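Local coordinates for protein DNA polymerase (Bacillus phage phi29, PDB 2PY5) that replicates viral DNA by protein-primed, highly processive and faithful strand-displacement synthesis, and proofreads with a 3'-5' exonuclease, at residues Gly228-Leu233 / Asn313-Ser318; Phe292-Lys295 / Ile299-Ile302. The protein carries 2 engineered substitutions. All coordinates share one frame; numbering follows the deposited sequence.

Contact 1 (Gly228-Leu233 / Asn313-Ser318); sequences GGFTWL and NEYLKS. With nucleotides of chain B.
The YxGG/A motif, which lies between the 3'-5' exonuclease and polymerization domains, ends at Gly-228 and Gly-229, and Tyr-315 of the 313-318 loop lies against the chain just where it passes into strand 231-233. Phe-230 meets that tyrosine edge-to-face, ring centroids 4.7 Å apart and planes at 55°. Phe-230 CE1 sits over the centre of the tyrosine ring, 3.6 Å above the plane, a position reached with Phe-230 CG anti to its own backbone N (chi1 -179°). At the tyrosine's rim, near the ring plane, Thr-231 O comes within 3.1 Å of Tyr-315 CE1. The hydroxyl reaches the motif through an in-plane water, 2.6 Å from Tyr-315 OH; this water donates to Gly-229 O (2.7 Å) and accepts from Thr-231 N (2.9 Å), so one molecule ties ring and backbone together. On the DNA side, Asn-313 ND2 makes a bent hydrogen bond (2.8 Å, 141°) to N7 of guanine DG2 of chain B, tentative in detail because the side chain is poorly ordered. Strand 231-233 pairs antiparallel with strand 452-456, Thr-231 OG1 bonds OD1 of the magnesium-binding Asp-456, and Phe-230 packs on Ile-442 of helix 427-447.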
ATOM      1  N   GLY F 228       0.232  10.607   6.642  1.00 35.82           N
ATOM      2  CA  GLY F 228      -0.135  10.165   5.307  1.00 36.96           C
ATOM      3  C   GLY F 228      -1.077  11.128   4.613  1.00 38.23           C
ATOM      4  O   GLY F 228      -1.045  12.343   4.837  1.00 42.47           O
ATOM      5  N   GLY F 229      -1.948  10.585   3.790  1.00 34.27           N
ATOM      6  CA  GLY F 229      -2.827  11.391   2.978  1.00 33.90           C
ATOM      7  C   GLY F 229      -3.942  12.081   3.742  1.00 33.33           C
ATOM      8  O   GLY F 229      -4.364  11.619   4.804  1.00 35.58           O
ATOM      9  N   PHE F 230      -4.440  13.162   3.163  1.00 32.24           N
ATOM     10  CA  PHE F 230      -5.572  13.916   3.706  1.00 31.54           C
ATOM     11  C   PHE F 230      -6.880  13.332   3.148  1.00 32.37           C
ATOM     12  O   PHE F 230      -7.165  13.424   1.942  1.00 32.74           O
ATOM     13  CB  PHE F 230      -5.459  15.392   3.332  1.00 32.53           C
ATOM     14  CG  PHE F 230      -6.569  16.236   3.885  1.00 31.77           C
ATOM     15  CD1 PHE F 230      -6.617  16.531   5.228  1.00 32.16           C
ATOM     16  CD2 PHE F 230      -7.571  16.712   3.051  1.00 32.40           C
ATOM     17  CE1 PHE F 230      -7.672  17.279   5.747  1.00 32.24           C
ATOM     18  CE2 PHE F 230      -8.603  17.465   3.550  1.00 33.60           C
ATOM     19  CZ  PHE F 230      -8.636  17.759   4.907  1.00 31.94           C
ATOM     20  N   THR F 231      -7.674  12.753   4.038  1.00 32.99           N
ATOM     21  CA  THR F 231      -8.961  12.178   3.657  1.00 32.81           C
ATOM     22  C   THR F 231     -10.016  12.750   4.593  1.00 31.45           C
ATOM     23  O   THR F 231      -9.937  12.563   5.803  1.00 33.30           O
ATOM     24  CB  THR F 231      -8.939  10.632   3.781  1.00 33.34           C
ATOM     25  OG1 THR F 231      -7.825  10.100   3.040  1.00 36.71           O
ATOM     26  CG2 THR F 231     -10.224  10.028   3.283  1.00 36.36           C
ATOM     27  N   TRP F 232     -11.028  13.406   4.029  1.00 29.44           N
ATOM     28  CA  TRP F 232     -11.975  14.200   4.799  1.00 28.83           C
ATOM     29  C   TRP F 232     -13.297  14.339   4.079  1.00 30.15           C
ATOM     30  O   TRP F 232     -13.336  14.672   2.897  1.00 30.15           O
ATOM     31  CB  TRP F 232     -11.393  15.593   5.049  1.00 31.30           C
ATOM     32  CG  TRP F 232     -12.317  16.585   5.681  1.00 31.54           C
ATOM     33  CD1 TRP F 232     -12.712  16.626   6.984  1.00 32.23           C
ATOM     34  CD2 TRP F 232     -12.970  17.678   5.036  1.00 30.98           C
ATOM     35  NE1 TRP F 232     -13.547  17.680   7.196  1.00 32.37           N
ATOM     36  CE2 TRP F 232     -13.734  18.342   6.012  1.00 30.54           C
ATOM     37  CE3 TRP F 232     -12.990  18.159   3.726  1.00 31.71           C
ATOM     38  CZ2 TRP F 232     -14.484  19.470   5.728  1.00 30.53           C
ATOM     39  CZ3 TRP F 232     -13.753  19.279   3.443  1.00 31.50           C
ATOM     40  CH2 TRP F 232     -14.496  19.917   4.435  1.00 32.34           C
ATOM     41  N   LEU F 233     -14.384  14.092   4.820  1.00 29.48           N
ATOM     42  CA  LEU F 233     -15.753  14.328   4.351  1.00 30.37           C
ATOM     43  C   LEU F 233     -16.354  15.514   5.090  1.00 29.53           C
ATOM     44  O   LEU F 233     -16.400  15.536   6.333  1.00 30.83           O
ATOM     45  CB  LEU F 233     -16.608  13.090   4.600  1.00 31.01           C
ATOM     46  CG  LEU F 233     -18.080  13.176   4.212  1.00 31.29           C
ATOM     47  CD1 LEU F 233     -18.286  13.534   2.760  1.00 31.17           C
ATOM     48  CD2 LEU F 233     -18.801  11.864   4.559  1.00 32.30           C
ATOM     49  N   ASN F 313     -10.324   8.657  13.180  1.00 64.45           N
ATOM     50  CA  ASN F 313      -9.991   9.046  11.798  1.00 63.69           C
ATOM     51  C   ASN F 313     -10.284  10.503  11.442  1.00 61.41           C
ATOM     52  O   ASN F 313      -9.732  11.026  10.474  1.00 62.32           O
ATOM     53  CB  ASN F 313     -10.760   8.157  10.811  1.00 64.62           C
ATOM     54  CG  ASN F 313     -10.424   6.686  10.957  1.00 65.28           C
ATOM     55  OD1 ASN F 313     -11.317   5.838  11.052  1.00 65.27           O
ATOM     56  ND2 ASN F 313      -9.131   6.374  10.976  1.00 65.60           N
ATOM     57  N   GLU F 314     -11.151  11.157  12.211  1.00 58.52           N
ATOM     58  CA  GLU F 314     -11.694  12.448  11.797  1.00 54.42           C
ATOM     59  C   GLU F 314     -10.779  13.634  12.120  1.00 49.54           C
ATOM     60  O   GLU F 314      -9.993  13.598  13.067  1.00 50.57           O
ATOM     61  CB  GLU F 314     -13.087  12.653  12.391  1.00 56.86           C
ATOM     62  CG  GLU F 314     -14.070  11.548  11.998  1.00 57.89           C
ATOM     63  CD  GLU F 314     -15.524  11.959  12.139  1.00 59.05           C
ATOM     64  OE1 GLU F 314     -15.890  13.051  11.656  1.00 60.65           O
ATOM     65  OE2 GLU F 314     -16.309  11.183  12.725  1.00 59.88           O
ATOM     66  N   TYR F 315     -10.888  14.674  11.299  1.00 41.95           N
ATOM     67  CA  TYR F 315     -10.147  15.914  11.493  1.00 37.26           C
ATOM     68  C   TYR F 315     -10.915  16.795  12.457  1.00 36.92           C
ATOM     69  O   TYR F 315     -12.128  16.905  12.375  1.00 38.37           O
ATOM     70  CB  TYR F 315      -9.884  16.596  10.141  1.00 37.20           C
ATOM     71  CG  TYR F 315      -8.826  15.851   9.385  1.00 36.42           C
ATOM     72  CD1 TYR F 315      -9.148  14.737   8.600  1.00 36.08           C
ATOM     73  CD2 TYR F 315      -7.497  16.200   9.510  1.00 37.57           C
ATOM     74  CE1 TYR F 315      -8.157  14.030   7.942  1.00 35.10           C
ATOM     75  CE2 TYR F 315      -6.515  15.505   8.863  1.00 37.56           C
ATOM     76  CZ  TYR F 315      -6.852  14.420   8.077  1.00 35.62           C
ATOM     77  OH  TYR F 315      -5.841  13.754   7.453  1.00 38.03           O
ATOM     78  N   LEU F 316     -10.184  17.420  13.376  1.00 33.26           N
ATOM     79  CA  LEU F 316     -10.789  17.982  14.567  1.00 34.88           C
ATOM     80  C   LEU F 316     -11.130  19.444  14.385  1.00 32.82           C
ATOM     81  O   LEU F 316     -10.337  20.217  13.819  1.00 31.75           O
ATOM     82  CB  LEU F 316      -9.841  17.827  15.759  1.00 34.96           C
ATOM     83  CG  LEU F 316      -9.446  16.387  16.103  1.00 36.93           C
ATOM     84  CD1 LEU F 316      -8.330  16.342  17.145  1.00 37.53           C
ATOM     85  CD2 LEU F 316     -10.653  15.610  16.563  1.00 37.84           C
ATOM     86  N   LYS F 317     -12.300  19.807  14.888  1.00 33.13           N
ATOM     87  CA  LYS F 317     -12.736  21.190  14.988  1.00 35.13           C
ATOM     88  C   LYS F 317     -12.119  21.849  16.218  1.00 33.80           C
ATOM     89  O   LYS F 317     -11.863  23.043  16.219  1.00 35.89           O
ATOM     90  CB  LYS F 317     -14.260  21.245  15.088  1.00 34.89           C
ATOM     91  CG  LYS F 317     -14.873  22.620  14.897  1.00 38.43           C
ATOM     92  CD  LYS F 317     -16.410  22.538  15.013  1.00 39.85           C
ATOM     93  CE  LYS F 317     -17.120  23.570  14.140  1.00 40.70           C
ATOM     94  NZ  LYS F 317     -18.595  23.318  14.019  1.00 42.51           N
ATOM     95  N   SER F 318     -11.893  21.052  17.265  1.00 31.95           N
ATOM     96  CA  SER F 318     -11.432  21.560  18.552  1.00 31.39           C
ATOM     97  C   SER F 318     -10.527  20.561  19.256  1.00 31.16           C
ATOM     98  O   SER F 318     -10.707  19.350  19.125  1.00 33.74           O
ATOM     99  CB  SER F 318     -12.641  21.815  19.443  1.00 30.28           C
ATOM    100  OG  SER F 318     -12.241  22.371  20.681  1.00 30.51           O
TER
ATOM    101  P    DG B   2     -14.200  -0.154  11.517  1.00 75.62           P
ATOM    102  OP1  DG B   2     -15.065  -0.983  10.646  1.00 75.34           O
ATOM    103  OP2  DG B   2     -14.262  -0.361  12.983  1.00 74.75           O
ATOM    104  O5'  DG B   2     -12.666  -0.321  11.075  1.00 72.84           O
ATOM    105  C5'  DG B   2     -12.205  -1.548  10.498  1.00 70.50           C
ATOM    106  C4'  DG B   2     -10.700  -1.693  10.631  1.00 68.40           C
ATOM    107  O4'  DG B   2     -10.041  -0.578   9.969  1.00 67.66           O
ATOM    108  C3'  DG B   2     -10.179  -1.708  12.063  1.00 67.24           C
ATOM    109  O3'  DG B   2      -9.214  -2.754  12.202  1.00 66.93           O
ATOM    110  C2'  DG B   2      -9.587  -0.310  12.238  1.00 66.77           C
ATOM    111  C1'  DG B   2      -9.085   0.004  10.832  1.00 66.33           C
ATOM    112  N9   DG B   2      -8.964   1.421  10.472  1.00 66.06           N
ATOM    113  C8   DG B   2      -9.655   2.484  11.007  1.00 66.12           C
ATOM    114  N7   DG B   2      -9.340   3.631  10.482  1.00 65.93           N
ATOM    115  C5   DG B   2      -8.376   3.321   9.535  1.00 65.88           C
ATOM    116  C6   DG B   2      -7.664   4.176   8.653  1.00 66.06           C
ATOM    117  O6   DG B   2      -7.756   5.411   8.542  1.00 66.01           O
ATOM    118  N1   DG B   2      -6.771   3.465   7.845  1.00 66.12           N
ATOM    119  C2   DG B   2      -6.591   2.096   7.890  1.00 65.84           C
ATOM    120  N2   DG B   2      -5.682   1.598   7.041  1.00 65.82           N
ATOM    121  N3   DG B   2      -7.256   1.283   8.716  1.00 65.56           N
ATOM    122  C4   DG B   2      -8.133   1.961   9.510  1.00 65.66           C
TER
HETATM  123  O   HOH W   1      -6.554  11.517   6.439  1.00 25.39           O

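Contact 2 (Phe292-Lys295 / Ile299-Ile302); sequences FELK and IPTI. With EDO (1,2-ethanediol), chain J.
Phe-292 to Lys-295, the end of strand 283-294, and Ile-299 to Ile-302 run in roughly opposite directions, with Leu-294 CA and Pro-300 CA 6.4 Å apart and no hydrogen bond between the two segments. What holds them is apolar packing by side chains, in part against backbone. At one end Ile-302 lies over one face of the Phe-292 ring in a CH-pi contact: the methyl CD1 stands 3.4 Å from the ring centroid and just 7° off the normal, nearly over the centre of the face. The second branch of the isoleucine, CG2, lies toward the far end of the ring, 3.7 Å from Phe-292 CZ. The two side chains approach from opposite directions, and the phenylalanine presents its face with CG between its own backbone N and carbonyl carbon (chi1 59°). At the other end Leu-294 works with both methyls. CD1 rests on the backbone, 3.7 Å from Pro-300 CA and near Ile-299 O, while CD2 lies 4.0 Å from Pro-300 CD on the proline ring. Leu-294 CD2 also touches C1 of a 1,2-ethanediol, at 3.6 Å; the diol, probably from the crystallisation liquor, sits beside the connecting residues and bonds to Tyr-298 O. This is packing within the polymerization region, where the chain doubles back after leaving the sheet. On strand 340-356, Tyr-340 sets its ring steeply against Phe-292, and its OH is hydrogen-bonded to the backbone N of Thr-301 and of Ile-302. Helix 427-447 meets the 299-302 segment as well: Gln-446 OE1, just past its end, takes the Ile-299 N-H, Ile-299 packs on Ala-445, and Thr-301 touches Ile-442.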
ATOM      1  N   PHE F 292      -6.619  24.416  20.245  1.00 28.52           N
ATOM      2  CA  PHE F 292      -7.027  24.980  18.968  1.00 29.72           C
ATOM      3  C   PHE F 292      -8.528  24.951  18.744  1.00 31.57           C
ATOM      4  O   PHE F 292      -9.250  24.156  19.347  1.00 30.35           O
ATOM      5  CB  PHE F 292      -6.308  24.284  17.804  1.00 30.50           C
ATOM      6  CG  PHE F 292      -6.547  22.800  17.729  1.00 29.68           C
ATOM      7  CD1 PHE F 292      -7.710  22.296  17.146  1.00 29.46           C
ATOM      8  CD2 PHE F 292      -5.599  21.904  18.224  1.00 32.23           C
ATOM      9  CE1 PHE F 292      -7.925  20.928  17.057  1.00 32.80           C
ATOM     10  CE2 PHE F 292      -5.817  20.519  18.141  1.00 34.52           C
ATOM     11  CZ  PHE F 292      -6.973  20.041  17.553  1.00 33.56           C
ATOM     12  N   GLU F 293      -8.988  25.865  17.897  1.00 30.03           N
ATOM     13  CA  GLU F 293     -10.385  25.900  17.474  1.00 29.20           C
ATOM     14  C   GLU F 293     -10.422  26.284  16.000  1.00 27.35           C
ATOM     15  O   GLU F 293      -9.838  27.294  15.601  1.00 28.56           O
ATOM     16  CB  GLU F 293     -11.201  26.897  18.305  1.00 33.79           C
ATOM     17  CG  GLU F 293     -12.597  26.384  18.672  1.00 40.40           C
ATOM     18  CD  GLU F 293     -12.610  25.481  19.905  1.00 43.93           C
ATOM     19  OE1 GLU F 293     -11.708  25.568  20.778  1.00 47.40           O
ATOM     20  OE2 GLU F 293     -13.550  24.680  20.011  1.00 51.46           O
ATOM     21  N   LEU F 294     -11.087  25.463  15.191  1.00 27.61           N
ATOM     22  CA  LEU F 294     -11.157  25.696  13.746  1.00 28.25           C
ATOM     23  C   LEU F 294     -11.820  27.030  13.447  1.00 29.39           C
ATOM     24  O   LEU F 294     -12.847  27.355  14.056  1.00 30.23           O
ATOM     25  CB  LEU F 294     -11.955  24.575  13.097  1.00 28.66           C
ATOM     26  CG  LEU F 294     -12.096  24.583  11.580  1.00 28.53           C
ATOM     27  CD1 LEU F 294     -10.726  24.358  10.929  1.00 27.83           C
ATOM     28  CD2 LEU F 294     -13.097  23.526  11.164  1.00 28.29           C
ATOM     29  N   LYS F 295     -11.248  27.798  12.524  1.00 29.36           N
ATOM     30  CA  LYS F 295     -11.850  29.060  12.076  1.00 30.34           C
ATOM     31  C   LYS F 295     -13.069  28.793  11.209  1.00 29.98           C
ATOM     32  O   LYS F 295     -13.086  27.842  10.422  1.00 31.50           O
ATOM     33  CB  LYS F 295     -10.830  29.891  11.306  1.00 30.07           C
ATOM     34  CG  LYS F 295      -9.743  30.457  12.151  1.00 33.50           C
ATOM     35  CD  LYS F 295      -8.757  31.207  11.303  1.00 36.44           C
ATOM     36  CE  LYS F 295      -7.560  31.612  12.104  1.00 40.64           C
ATOM     37  NZ  LYS F 295      -6.490  32.227  11.270  1.00 45.91           N
ATOM     38  N   ILE F 299     -11.473  24.361   6.313  1.00 29.11           N
ATOM     39  CA  ILE F 299     -11.392  22.904   6.408  1.00 28.35           C
ATOM     40  C   ILE F 299     -10.446  22.530   7.542  1.00 27.95           C
ATOM     41  O   ILE F 299      -9.354  23.093   7.663  1.00 26.56           O
ATOM     42  CB  ILE F 299     -10.842  22.317   5.077  1.00 28.58           C
ATOM     43  CG1 ILE F 299     -11.795  22.594   3.923  1.00 30.62           C
ATOM     44  CG2 ILE F 299     -10.550  20.804   5.200  1.00 32.81           C
ATOM     45  CD1 ILE F 299     -11.189  22.216   2.546  1.00 31.74           C
ATOM     46  N   PRO F 300     -10.828  21.545   8.375  1.00 26.17           N
ATOM     47  CA  PRO F 300      -9.907  21.097   9.402  1.00 27.10           C
ATOM     48  C   PRO F 300      -8.742  20.288   8.854  1.00 29.06           C
ATOM     49  O   PRO F 300      -8.899  19.539   7.883  1.00 33.87           O
ATOM     50  CB  PRO F 300     -10.792  20.216  10.294  1.00 27.50           C
ATOM     51  CG  PRO F 300     -11.752  19.626   9.334  1.00 27.86           C
ATOM     52  CD  PRO F 300     -12.081  20.762   8.394  1.00 27.36           C
ATOM     53  N   THR F 301      -7.585  20.460   9.476  1.00 29.16           N
ATOM     54  CA  THR F 301      -6.350  19.842   9.040  1.00 31.02           C
ATOM     55  C   THR F 301      -5.604  19.076  10.146  1.00 32.01           C
ATOM     56  O   THR F 301      -4.619  18.420   9.858  1.00 34.91           O
ATOM     57  CB  THR F 301      -5.408  20.900   8.414  1.00 32.13           C
ATOM     58  OG1 THR F 301      -4.891  21.775   9.432  1.00 31.54           O
ATOM     59  CG2 THR F 301      -6.148  21.742   7.351  1.00 33.39           C
ATOM     60  N   ILE F 302      -6.093  19.131  11.386  1.00 33.68           N
ATOM     61  CA  ILE F 302      -5.426  18.445  12.499  1.00 35.43           C
ATOM     62  C   ILE F 302      -6.130  17.129  12.789  1.00 36.61           C
ATOM     63  O   ILE F 302      -7.332  17.094  13.058  1.00 36.12           O
ATOM     64  CB  ILE F 302      -5.436  19.280  13.779  1.00 36.64           C
ATOM     65  CG1 ILE F 302      -4.698  20.600  13.575  1.00 36.83           C
ATOM     66  CG2 ILE F 302      -4.802  18.482  14.946  1.00 37.93           C
ATOM     67  CD1 ILE F 302      -4.876  21.586  14.767  1.00 37.69           C
TER
HETATM   68  C1  EDO J8008     -16.204  25.007  10.197  1.00 56.07           C
HETATM   69  O1  EDO J8008     -15.397  25.844   9.354  1.00 55.97           O
HETATM   70  C2  EDO J8008     -16.606  25.759  11.461  1.00 56.13           C
HETATM   71  O2  EDO J8008     -15.556  25.749  12.442  1.00 55.73           O

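Contact 2 is nested inside the loop that contact 1 closes, their centres about 10 Å apart. The 313-318 loop serves both: Lys-317 O probably bonds Leu-294 N, and Leu-316 N probably bonds Ile-302 O, so it supplies backbone bonds that contact 2 lacks between its own segments. Pro-300 also touches contact 1, its CG packing 3.4 Å from Trp-232 NE1. Contact 1 is partly buried, mixing aromatic packing with a bridging water and a bond to guanine, with Thr-231 next to the catalytic metal ligand Asp-456. Contact 2 is buried and apolar, its nearest atom about 12 Å from the DNA, and joins strand 283-294 to its following loop.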